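Local structure of 4-hydroxy-3-methylbut-2-enyl diphosphate reductase, apicoplast (Plasmodium falciparum, 4N7B) at residues K220-N226 with Y505-D511; D284-Y290 with K306-D312; V366-F371 with K396-F401. The protein reduces (E)-4-hydroxy-3-methylbut-2-enyl diphosphate to isopentenyl and dimethylallyl diphosphate with an iron-sulfur cluster, the last step of isoprenoid precursor synthesis in the apicoplast. Where two conformers were deposited one is given. Numbering follows the deposited sequence.

Near the N terminus of the modelled chain, strand 221-226 opens the loop of contact 1, which closes only when strand 506-511 pairs with it, some 280 residues later. Both other contacts fall within that long excursion. Contact 2 comes first and is local: strands 287-290 and 309-312 are neighbours in a second parallel sheet, joined through helix 297-305. It closes before contact 3 opens, where residues 366-371 meet the end of helix 387-400 beside a third sheet. The three contacts thus lie in three different sheet modules, their centres 41 to 44 Å apart. Contact 1 returns the late chain to the sheet where it began.

Contact 1. Residues K220-N226 with Y505-D511; sequences KILYLIN and YTLQNFD
Two extended strands, 221-226 and 506-511, run parallel in one-to-one register, I221 beside T506 through N226 beside D511, CA atoms 4.5 to 5.0 Å and axes 4.4 Å apart at -32°. Six hydrogen bonds alternate in direction: T506 N to K220 O (2.9 Å); L222 N to T506 O, Q508 N to L222 O, L224 N to Q508 O and F510 N to L224 O (each 2.8 Å); and N226 N to F510 O (2.9 Å).

L222 and L224, both tp, share a face with L507, whose CD1 lies 4.1 Å from L222 CD2 and 3.9 Å from L224 CB; helix 488-499 covers L222 and L224. I221, Y223, I225 and F510 occupy the other face, F510 CB being 4.4 Å from I225 CG1, and helix 414-427 packs on I225 and F510.

K220 (mtpt) lies over the Y505 ring face, NZ 4.3 Å from its centroid in a cation-pi contact. NZ also bonds to F503 O, and Y505 OH to V475 O; a water 2.8 Å from K220 NZ and 3.0 Å from Y505 OH bridges them.

Backbone bonding joins edge strand 506-511 of a five-stranded parallel sheet to strand 221-226; apolar side chains seat both faces against helices.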
loop_
_atom_site.group_PDB
_atom_site.type_symbol
_atom_site.label_atom_id
_atom_site.label_comp_id
_atom_site.label_asym_id
_atom_site.label_seq_id
_atom_site.Cartn_x
_atom_site.Cartn_y
_atom_site.Cartn_z
ATOM N N LYS A 220 -30.557 0.849 -12.999
ATOM C CA LYS A 220 -29.494 1.339 -12.134
ATOM C C LYS A 220 -28.869 0.190 -11.358
ATOM O O LYS A 220 -29.575 -0.586 -10.712
ATOM C CB LYS A 220 -30.048 2.404 -11.197
ATOM C CG LYS A 220 -30.695 3.556 -11.966
ATOM C CD LYS A 220 -31.218 4.629 -11.048
ATOM C CE LYS A 220 -30.088 5.438 -10.462
ATOM N NZ LYS A 220 -30.590 6.584 -9.641
ATOM N N ILE A 221 -27.548 0.074 -11.424
ATOM C CA ILE A 221 -26.863 -1.008 -10.738
ATOM C C ILE A 221 -25.603 -0.543 -10.042
ATOM O O ILE A 221 -24.797 0.209 -10.608
ATOM C CB ILE A 221 -26.439 -2.102 -11.707
ATOM C CG1 ILE A 221 -27.650 -2.678 -12.421
ATOM C CG2 ILE A 221 -25.691 -3.211 -10.955
ATOM C CD1 ILE A 221 -27.262 -3.660 -13.502
ATOM N N LEU A 222 -25.429 -1.004 -8.808
ATOM C CA LEU A 222 -24.185 -0.797 -8.080
ATOM C C LEU A 222 -23.433 -2.113 -7.986
ATOM O O LEU A 222 -23.899 -3.089 -7.372
ATOM C CB LEU A 222 -24.468 -0.238 -6.691
ATOM C CG LEU A 222 -23.247 -0.095 -5.791
ATOM C CD1 LEU A 222 -22.415 1.074 -6.212
ATOM C CD2 LEU A 222 -23.684 0.061 -4.353
ATOM N N TYR A 223 -22.278 -2.160 -8.630
ATOM C CA TYR A 223 -21.445 -3.339 -8.583
ATOM C C TYR A 223 -20.489 -3.184 -7.423
ATOM O O TYR A 223 -19.558 -2.374 -7.472
ATOM C CB TYR A 223 -20.665 -3.489 -9.873
ATOM C CG TYR A 223 -21.498 -3.830 -11.086
ATOM C CD1 TYR A 223 -21.920 -5.127 -11.310
ATOM C CD2 TYR A 223 -21.829 -2.856 -12.030
ATOM C CE1 TYR A 223 -22.665 -5.458 -12.422
ATOM C CE2 TYR A 223 -22.576 -3.179 -13.152
ATOM C CZ TYR A 223 -22.989 -4.489 -13.335
ATOM O OH TYR A 223 -23.729 -4.837 -14.428
ATOM N N LEU A 224 -20.748 -3.931 -6.366
ATOM C CA LEU A 224 -19.876 -3.960 -5.213
ATOM C C LEU A 224 -18.814 -5.013 -5.470
ATOM O O LEU A 224 -19.100 -6.209 -5.632
ATOM C CB LEU A 224 -20.659 -4.289 -3.941
ATOM C CG LEU A 224 -19.821 -4.417 -2.666
ATOM C CD1 LEU A 224 -19.131 -3.083 -2.338
ATOM C CD2 LEU A 224 -20.720 -4.869 -1.507
ATOM N N ILE A 225 -17.577 -4.556 -5.523
ATOM C CA ILE A 225 -16.491 -5.374 -6.029
ATOM C C ILE A 225 -15.722 -6.067 -4.919
ATOM O O ILE A 225 -15.477 -5.497 -3.854
ATOM C CB ILE A 225 -15.517 -4.521 -6.837
ATOM C CG1 ILE A 225 -16.238 -3.954 -8.058
ATOM C CG2 ILE A 225 -14.347 -5.348 -7.285
ATOM C CD1 ILE A 225 -15.507 -2.837 -8.769
ATOM N N ASN A 226 -15.310 -7.289 -5.215
ATOM C CA ASN A 226 -14.471 -8.060 -4.338
ATOM C C ASN A 226 -13.449 -8.703 -5.260
ATOM O O ASN A 226 -13.793 -9.168 -6.341
ATOM C CB ASN A 226 -15.347 -9.129 -3.630
ATOM C CG ASN A 226 -14.670 -9.749 -2.449
ATOM O OD1 ASN A 226 -14.289 -9.051 -1.498
ATOM N ND2 ASN A 226 -14.532 -11.084 -2.474
ATOM N N TYR A 505 -29.893 2.474 -6.573
ATOM C CA TYR A 505 -29.083 1.597 -7.397
ATOM C C TYR A 505 -29.316 0.166 -6.912
ATOM O O TYR A 505 -29.269 -0.097 -5.711
ATOM C CB TYR A 505 -27.595 1.959 -7.295
ATOM C CG TYR A 505 -27.232 3.287 -7.985
ATOM C CD1 TYR A 505 -27.280 4.497 -7.296
ATOM C CD2 TYR A 505 -26.863 3.317 -9.314
ATOM C CE1 TYR A 505 -26.977 5.712 -7.925
ATOM C CE2 TYR A 505 -26.557 4.532 -9.956
ATOM C CZ TYR A 505 -26.611 5.718 -9.256
ATOM O OH TYR A 505 -26.299 6.910 -9.889
ATOM N N THR A 506 -29.557 -0.759 -7.834
ATOM C CA THR A 506 -29.746 -2.160 -7.450
ATOM C C THR A 506 -28.388 -2.777 -7.144
ATOM O O THR A 506 -27.455 -2.684 -7.939
ATOM C CB THR A 506 -30.437 -2.989 -8.547
ATOM O OG1 THR A 506 -31.767 -2.510 -8.742
ATOM C CG2 THR A 506 -30.500 -4.470 -8.135
ATOM N N LEU A 507 -28.274 -3.403 -5.983
ATOM C CA LEU A 507 -27.006 -3.961 -5.553
ATOM C C LEU A 507 -26.695 -5.288 -6.259
ATOM O O LEU A 507 -27.526 -6.206 -6.298
ATOM C CB LEU A 507 -27.021 -4.158 -4.039
ATOM C CG LEU A 507 -25.757 -4.722 -3.401
ATOM C CD1 LEU A 507 -24.556 -3.878 -3.747
ATOM C CD2 LEU A 507 -25.944 -4.777 -1.904
ATOM N N GLN A 508 -25.496 -5.367 -6.827
ATOM C CA GLN A 508 -24.977 -6.610 -7.363
ATOM C C GLN A 508 -23.534 -6.789 -6.914
ATOM O O GLN A 508 -22.792 -5.824 -6.776
ATOM C CB GLN A 508 -25.071 -6.632 -8.886
ATOM C CG GLN A 508 -26.492 -6.810 -9.403
ATOM C CD GLN A 508 -27.156 -8.073 -8.870
ATOM O OE1 GLN A 508 -26.733 -9.185 -9.183
ATOM N NE2 GLN A 508 -28.190 -7.904 -8.053
ATOM N N ASN A 509 -23.143 -8.031 -6.663
ATOM C CA ASN A 509 -21.754 -8.315 -6.335
ATOM C C ASN A 509 -20.986 -8.591 -7.602
ATOM O O ASN A 509 -21.474 -9.269 -8.498
ATOM C CB ASN A 509 -21.636 -9.530 -5.425
ATOM C CG ASN A 509 -22.204 -9.270 -4.048
ATOM O OD1 ASN A 509 -21.543 -8.694 -3.181
ATOM N ND2 ASN A 509 -23.440 -9.676 -3.845
ATOM N N PHE A 510 -19.773 -8.078 -7.670
ATOM C CA PHE A 510 -18.867 -8.492 -8.717
ATOM C C PHE A 510 -17.600 -9.094 -8.116
ATOM O O PHE A 510 -16.874 -8.430 -7.369
ATOM C CB PHE A 510 -18.478 -7.346 -9.649
ATOM C CG PHE A 510 -17.555 -7.804 -10.727
ATOM C CD1 PHE A 510 -18.055 -8.495 -11.828
ATOM C CD2 PHE A 510 -16.185 -7.669 -10.585
ATOM C CE1 PHE A 510 -17.207 -8.974 -12.800
ATOM C CE2 PHE A 510 -15.328 -8.157 -11.544
ATOM C CZ PHE A 510 -15.834 -8.806 -12.659
ATOM N N ASP A 511 -17.318 -10.342 -8.471
ATOM C CA ASP A 511 -16.150 -11.048 -7.958
ATOM C C ASP A 511 -15.052 -11.203 -8.988
ATOM O O ASP A 511 -15.259 -11.828 -10.017
ATOM C CB ASP A 511 -16.551 -12.450 -7.522
ATOM C CG ASP A 511 -17.129 -12.482 -6.133
ATOM O OD1 ASP A 511 -18.372 -12.350 -5.992
ATOM O OD2 ASP A 511 -16.331 -12.645 -5.181
HETATM O O HOH W 1 -28.681 8.480 -9.021
HETATM O O HOH W 2 -18.767 -7.994 -3.736
#

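Contact 2. Residues D284-Y290 with K306-D312; sequences DGHILIY and KKLIEID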
loop_
_atom_site.group_PDB
_atom_site.type_symbol
_atom_site.label_atom_id
_atom_site.label_comp_id
_atom_site.label_asym_id
_atom_site.label_seq_id
_atom_site.Cartn_x
_atom_site.Cartn_y
_atom_site.Cartn_z
ATOM N N ASP A 284 13.827 7.215 25.182
ATOM C CA ASP A 284 14.688 6.038 25.156
ATOM C C ASP A 284 14.034 4.909 25.949
ATOM O O ASP A 284 13.296 5.160 26.896
ATOM C CB ASP A 284 16.061 6.371 25.746
ATOM C CG ASP A 284 16.796 7.435 24.952
ATOM O OD1 ASP A 284 16.137 8.152 24.167
ATOM O OD2 ASP A 284 18.031 7.559 25.119
ATOM N N GLY A 285 14.288 3.667 25.550
ATOM C CA GLY A 285 13.738 2.521 26.255
ATOM C C GLY A 285 12.312 2.168 25.864
ATOM O O GLY A 285 11.837 1.074 26.178
ATOM N N HIS A 286 11.626 3.076 25.174
ATOM C CA HIS A 286 10.209 2.878 24.864
ATOM C C HIS A 286 9.965 2.080 23.585
ATOM O O HIS A 286 10.885 1.810 22.811
ATOM C CB HIS A 286 9.481 4.220 24.762
ATOM C CG HIS A 286 9.042 4.766 26.082
ATOM N ND1 HIS A 286 9.928 5.051 27.099
ATOM C CD2 HIS A 286 7.812 5.068 26.558
ATOM C CE1 HIS A 286 9.263 5.510 28.144
ATOM N NE2 HIS A 286 7.977 5.531 27.842
ATOM N N ILE A 287 8.702 1.712 23.386
ATOM C CA ILE A 287 8.262 0.978 22.205
ATOM C C ILE A 287 8.247 1.881 20.984
ATOM O O ILE A 287 7.746 3.002 21.043
ATOM C CB ILE A 287 6.822 0.457 22.385
ATOM C CG1 ILE A 287 6.719 -0.449 23.615
ATOM C CG2 ILE A 287 6.367 -0.288 21.149
ATOM C CD1 ILE A 287 6.942 -1.919 23.306
ATOM N N LEU A 288 8.790 1.389 19.877
ATOM C CA LEU A 288 8.590 2.040 18.596
ATOM C C LEU A 288 8.166 1.024 17.561
ATOM O O LEU A 288 8.813 -0.009 17.401
ATOM C CB LEU A 288 9.852 2.733 18.109
ATOM C CG LEU A 288 9.677 3.421 16.747
ATOM C CD1 LEU A 288 8.665 4.562 16.832
ATOM C CD2 LEU A 288 11.010 3.935 16.253
ATOM N N ILE A 289 7.085 1.337 16.852
ATOM C CA ILE A 289 6.569 0.472 15.799
ATOM C C ILE A 289 6.877 1.019 14.408
ATOM O O ILE A 289 6.625 2.195 14.124
ATOM C CB ILE A 289 5.054 0.312 15.932
ATOM C CG1 ILE A 289 4.723 -0.262 17.314
ATOM C CG2 ILE A 289 4.526 -0.581 14.835
ATOM C CD1 ILE A 289 3.244 -0.402 17.599
ATOM N N TYR A 290 7.415 0.169 13.538
ATOM C CA TYR A 290 7.658 0.558 12.153
ATOM C C TYR A 290 6.421 0.249 11.320
ATOM O O TYR A 290 5.845 -0.836 11.426
ATOM C CB TYR A 290 8.878 -0.173 11.583
ATOM C CG TYR A 290 10.159 0.091 12.342
ATOM C CD1 TYR A 290 10.586 1.388 12.601
ATOM C CD2 TYR A 290 10.934 -0.955 12.817
ATOM C CE1 TYR A 290 11.757 1.629 13.301
ATOM C CE2 TYR A 290 12.107 -0.719 13.521
ATOM C CZ TYR A 290 12.512 0.570 13.762
ATOM O OH TYR A 290 13.685 0.799 14.463
ATOM N N LYS A 306 19.059 4.349 21.214
ATOM C CA LYS A 306 18.100 4.790 22.218
ATOM C C LYS A 306 17.518 3.611 22.980
ATOM O O LYS A 306 16.613 3.782 23.800
ATOM C CB LYS A 306 16.956 5.546 21.558
ATOM C CG LYS A 306 17.341 6.876 20.969
ATOM C CD LYS A 306 16.169 7.453 20.202
ATOM C CE LYS A 306 16.205 8.964 20.196
ATOM N NZ LYS A 306 15.712 9.519 21.498
ATOM N N LYS A 307 18.041 2.421 22.716
ATOM C CA LYS A 307 17.537 1.206 23.327
ATOM C C LYS A 307 16.004 1.160 23.297
ATOM O O LYS A 307 15.351 1.005 24.327
ATOM C CB LYS A 307 18.072 1.081 24.755
ATOM C CG LYS A 307 18.536 -0.323 25.106
ATOM C CD LYS A 307 19.980 -0.340 25.606
ATOM C CE LYS A 307 20.480 -1.772 25.789
ATOM N NZ LYS A 307 21.864 -1.838 26.328
ATOM N N LEU A 308 15.434 1.284 22.101
ATOM C CA LEU A 308 13.989 1.208 21.943
ATOM C C LEU A 308 13.545 -0.230 21.727
ATOM O O LEU A 308 14.311 -1.060 21.234
ATOM C CB LEU A 308 13.539 2.049 20.748
ATOM C CG LEU A 308 13.873 3.536 20.808
ATOM C CD1 LEU A 308 13.486 4.193 19.495
ATOM C CD2 LEU A 308 13.154 4.189 21.974
ATOM N N ILE A 309 12.303 -0.521 22.093
ATOM C CA ILE A 309 11.710 -1.807 21.773
ATOM C C ILE A 309 11.196 -1.723 20.359
ATOM O O ILE A 309 10.095 -1.231 20.122
ATOM C CB ILE A 309 10.505 -2.161 22.653
ATOM C CG1 ILE A 309 10.719 -1.727 24.105
ATOM C CG2 ILE A 309 10.238 -3.659 22.570
ATOM C CD1 ILE A 309 11.843 -2.446 24.785
ATOM N N GLU A 310 12.001 -2.192 19.417
ATOM C CA GLU A 310 11.635 -2.169 18.015
ATOM C C GLU A 310 10.604 -3.240 17.702
ATOM O O GLU A 310 10.848 -4.431 17.889
ATOM C CB GLU A 310 12.868 -2.392 17.159
ATOM C CG GLU A 310 13.860 -1.261 17.216
ATOM C CD GLU A 310 15.090 -1.554 16.394
ATOM O OE1 GLU A 310 16.038 -2.147 16.953
ATOM O OE2 GLU A 310 15.098 -1.212 15.185
ATOM N N ILE A 311 9.449 -2.804 17.218
ATOM C CA ILE A 311 8.403 -3.720 16.796
ATOM C C ILE A 311 8.048 -3.445 15.339
ATOM O O ILE A 311 7.408 -2.442 15.019
ATOM C CB ILE A 311 7.170 -3.604 17.689
ATOM C CG1 ILE A 311 7.532 -4.097 19.091
ATOM C CG2 ILE A 311 6.018 -4.416 17.099
ATOM C CD1 ILE A 311 6.353 -4.338 19.977
ATOM N N ASP A 312 8.472 -4.352 14.466
ATOM C CA ASP A 312 8.498 -4.086 13.038
ATOM C C ASP A 312 7.270 -4.631 12.319
ATOM O O ASP A 312 7.169 -5.831 12.084
ATOM C CB ASP A 312 9.755 -4.699 12.432
ATOM C CG ASP A 312 9.958 -4.302 10.987
ATOM O OD1 ASP A 312 9.101 -3.584 10.423
ATOM O OD2 ASP A 312 10.973 -4.723 10.403
#
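A beta-alpha-beta unit brings these segments together: strand 287-290 leads through helix 297-305 into the parallel strand 309-312, an edge strand of its sheet.

On one face, isoleucines interlock. I287 swings CD1 over its neighbour, 3.6 Å from I309 CB and 4.2 Å from I311 CD1, filling the gap between those two side chains, while I289 CG1 sits 4.2 Å from I311 CB. Helix 232-247 closes over I289 and I311. On the opposite face L288 CD2 meets L308 CD1 at 4.1 Å, and the Y290 ring reaches across the second strand between E310 and D312, against R300 and A303 of the connecting helix. D312, three residues before the cluster ligand C315, forms a salt bridge with R300.

Backbone bonds I309 N to H286 O (2.8 Å), L288 N to I309 O, I311 N to L288 O (both 2.9 Å) and Y290 N to I311 O (3.0 Å) hold the register. K307 ends the helix in a Schellman motif, and G285, at positive phi, lets its CA come within 2.9 Å of K307 O. D284 OD1 bridges to K306 NZ at 3.0 Å. Y290, last in its strand, reaches back so that its OH donates to E310 OE2 at 2.6 Å.

Contact 3. Residues V366-F371 with K396-F401; sequences VDKLNF and KLKNKF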
loop_
_atom_site.group_PDB
_atom_site.type_symbol
_atom_site.label_atom_id
_atom_site.label_comp_id
_atom_site.label_asym_id
_atom_site.label_seq_id
_atom_site.Cartn_x
_atom_site.Cartn_y
_atom_site.Cartn_z
ATOM N N VAL A 366 14.599 6.618 -17.312
ATOM C CA VAL A 366 15.189 5.458 -17.971
ATOM C C VAL A 366 16.228 5.892 -19.015
ATOM O O VAL A 366 17.315 5.306 -19.107
ATOM C CB VAL A 366 14.124 4.600 -18.669
ATOM C CG1 VAL A 366 14.793 3.547 -19.534
ATOM C CG2 VAL A 366 13.211 3.947 -17.638
ATOM N N ASP A 367 15.883 6.909 -19.804
ATOM C CA ASP A 367 16.775 7.408 -20.842
ATOM C C ASP A 367 18.089 7.856 -20.250
ATOM O O ASP A 367 19.125 7.753 -20.893
ATOM C CB ASP A 367 16.153 8.596 -21.565
ATOM C CG ASP A 367 15.040 8.194 -22.505
ATOM O OD1 ASP A 367 15.217 7.200 -23.244
ATOM O OD2 ASP A 367 13.985 8.871 -22.505
ATOM N N LYS A 368 18.034 8.366 -19.024
ATOM C CA LYS A 368 19.208 8.932 -18.371
ATOM C C LYS A 368 20.166 7.879 -17.805
ATOM O O LYS A 368 21.306 8.190 -17.494
ATOM C CB LYS A 368 18.780 9.900 -17.266
ATOM C CG LYS A 368 18.149 11.164 -17.788
ATOM C CD LYS A 368 17.630 12.043 -16.661
ATOM C CE LYS A 368 16.904 13.282 -17.210
ATOM N NZ LYS A 368 16.349 14.161 -16.136
ATOM N N LEU A 369 19.727 6.634 -17.684
ATOM C CA LEU A 369 20.581 5.617 -17.082
ATOM C C LEU A 369 21.747 5.240 -17.992
ATOM O O LEU A 369 21.563 4.991 -19.182
ATOM C CB LEU A 369 19.783 4.357 -16.766
ATOM C CG LEU A 369 18.737 4.478 -15.667
ATOM C CD1 LEU A 369 18.011 3.154 -15.531
ATOM C CD2 LEU A 369 19.397 4.875 -14.350
ATOM N N ASN A 370 22.945 5.177 -17.421
ATOM C CA ASN A 370 24.108 4.685 -18.147
ATOM C C ASN A 370 24.930 3.741 -17.303
ATOM O O ASN A 370 25.212 4.028 -16.141
ATOM C CB ASN A 370 24.981 5.842 -18.622
ATOM C CG ASN A 370 24.440 6.487 -19.873
ATOM O OD1 ASN A 370 24.671 5.996 -20.980
ATOM N ND2 ASN A 370 23.706 7.585 -19.708
ATOM N N PHE A 371 25.309 2.616 -17.899
ATOM C CA PHE A 371 26.111 1.608 -17.217
ATOM C C PHE A 371 27.063 0.955 -18.196
ATOM O O PHE A 371 26.735 0.800 -19.370
ATOM C CB PHE A 371 25.227 0.510 -16.623
ATOM C CG PHE A 371 24.233 1.002 -15.612
ATOM C CD1 PHE A 371 24.624 1.273 -14.315
ATOM C CD2 PHE A 371 22.908 1.183 -15.958
ATOM C CE1 PHE A 371 23.709 1.715 -13.375
ATOM C CE2 PHE A 371 21.990 1.633 -15.028
ATOM C CZ PHE A 371 22.391 1.903 -13.734
ATOM N N LYS A 396 10.377 -0.486 -21.400
ATOM C CA LYS A 396 11.401 0.456 -21.847
ATOM C C LYS A 396 12.738 0.080 -21.218
ATOM O O LYS A 396 13.758 0.068 -21.887
ATOM C CB LYS A 396 11.013 1.883 -21.464
ATOM C CG LYS A 396 11.777 2.936 -22.230
ATOM C CD LYS A 396 11.292 4.320 -21.895
ATOM C CE LYS A 396 12.200 5.362 -22.527
ATOM N NZ LYS A 396 12.392 5.121 -23.985
ATOM N N LEU A 397 12.717 -0.266 -19.935
ATOM C CA LEU A 397 13.919 -0.743 -19.253
ATOM C C LEU A 397 14.548 -1.933 -19.960
ATOM O O LEU A 397 15.770 -2.016 -20.100
ATOM C CB LEU A 397 13.610 -1.169 -17.823
ATOM C CG LEU A 397 14.077 -0.221 -16.727
ATOM C CD1 LEU A 397 13.802 -0.865 -15.387
ATOM C CD2 LEU A 397 15.561 0.140 -16.858
ATOM N N LYS A 398 13.711 -2.867 -20.383
ATOM C CA LYS A 398 14.188 -4.082 -21.016
ATOM C C LYS A 398 14.703 -3.836 -22.417
ATOM O O LYS A 398 15.564 -4.562 -22.887
ATOM C CB LYS A 398 13.077 -5.119 -21.074
ATOM C CG LYS A 398 12.936 -5.917 -19.818
ATOM C CD LYS A 398 11.937 -7.032 -20.045
ATOM C CE LYS A 398 11.864 -7.977 -18.881
ATOM N NZ LYS A 398 10.610 -8.792 -18.954
ATOM N N ASN A 399 14.160 -2.830 -23.093
ATOM C CA ASN A 399 14.649 -2.465 -24.418
ATOM C C ASN A 399 16.091 -2.016 -24.297
ATOM O O ASN A 399 16.968 -2.472 -25.019
ATOM C CB ASN A 399 13.818 -1.331 -25.031
ATOM C CG ASN A 399 12.458 -1.801 -25.517
ATOM O OD1 ASN A 399 12.259 -2.994 -25.773
ATOM N ND2 ASN A 399 11.510 -0.862 -25.654
ATOM N N LYS A 400 16.327 -1.121 -23.349
ATOM C CA LYS A 400 17.650 -0.572 -23.135
ATOM C C LYS A 400 18.598 -1.607 -22.518
ATOM O O LYS A 400 19.729 -1.754 -22.960
ATOM C CB LYS A 400 17.537 0.651 -22.236
ATOM C CG LYS A 400 18.786 1.477 -22.194
ATOM C CD LYS A 400 18.537 2.813 -21.530
ATOM C CE LYS A 400 19.827 3.606 -21.438
ATOM N NZ LYS A 400 19.591 4.990 -20.932
ATOM N N PHE A 401 18.131 -2.327 -21.500
ATOM C CA PHE A 401 18.960 -3.323 -20.820
ATOM C C PHE A 401 18.369 -4.729 -20.914
ATOM O O PHE A 401 17.725 -5.197 -19.976
ATOM C CB PHE A 401 19.120 -2.950 -19.349
ATOM C CG PHE A 401 19.643 -1.568 -19.134
ATOM C CD1 PHE A 401 20.974 -1.270 -19.382
ATOM C CD2 PHE A 401 18.805 -0.560 -18.682
ATOM C CE1 PHE A 401 21.461 0.012 -19.182
ATOM C CE2 PHE A 401 19.284 0.723 -18.477
ATOM C CZ PHE A 401 20.611 1.010 -18.729
#
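At the centre, L369 packs against both L397 and F401: its CD1 is 4.1 Å from L397 CD2, and its CB is 4.0 Å from F401 CZ, near the plane of that ring. V366 extends the apolar patch along helix 387-400, with CG2 4.4 Å from L397 CG and CG1 4.1 Å from the aliphatic CG of K396. Beyond L369, F371 turns its edge to the face of F401 in an offset edge-to-face pair, centroids 5.6 Å apart and planes at 65°. F371 also makes an edge-to-face pair with H358.

Further out, the extended side chain of K400 runs along V366, its CD 4.3 Å from V366 CG1, and brings its ammonium to the carbonyls of 366-369. NZ donates to V366 O at 2.9 Å and to L369 O at 2.6 Å. At the polar edge, D367 OD1 and K396 NZ form a 3.6 Å salt bridge.

Beneath this, L369 and L397 rest on I336 of strand 334-338, while F371 and F401 reach L377 of strand 377-381. Helix residues and the loops that follow them, packed over a parallel sheet, are in keeping with the alpha/beta architecture of this IspH-family module.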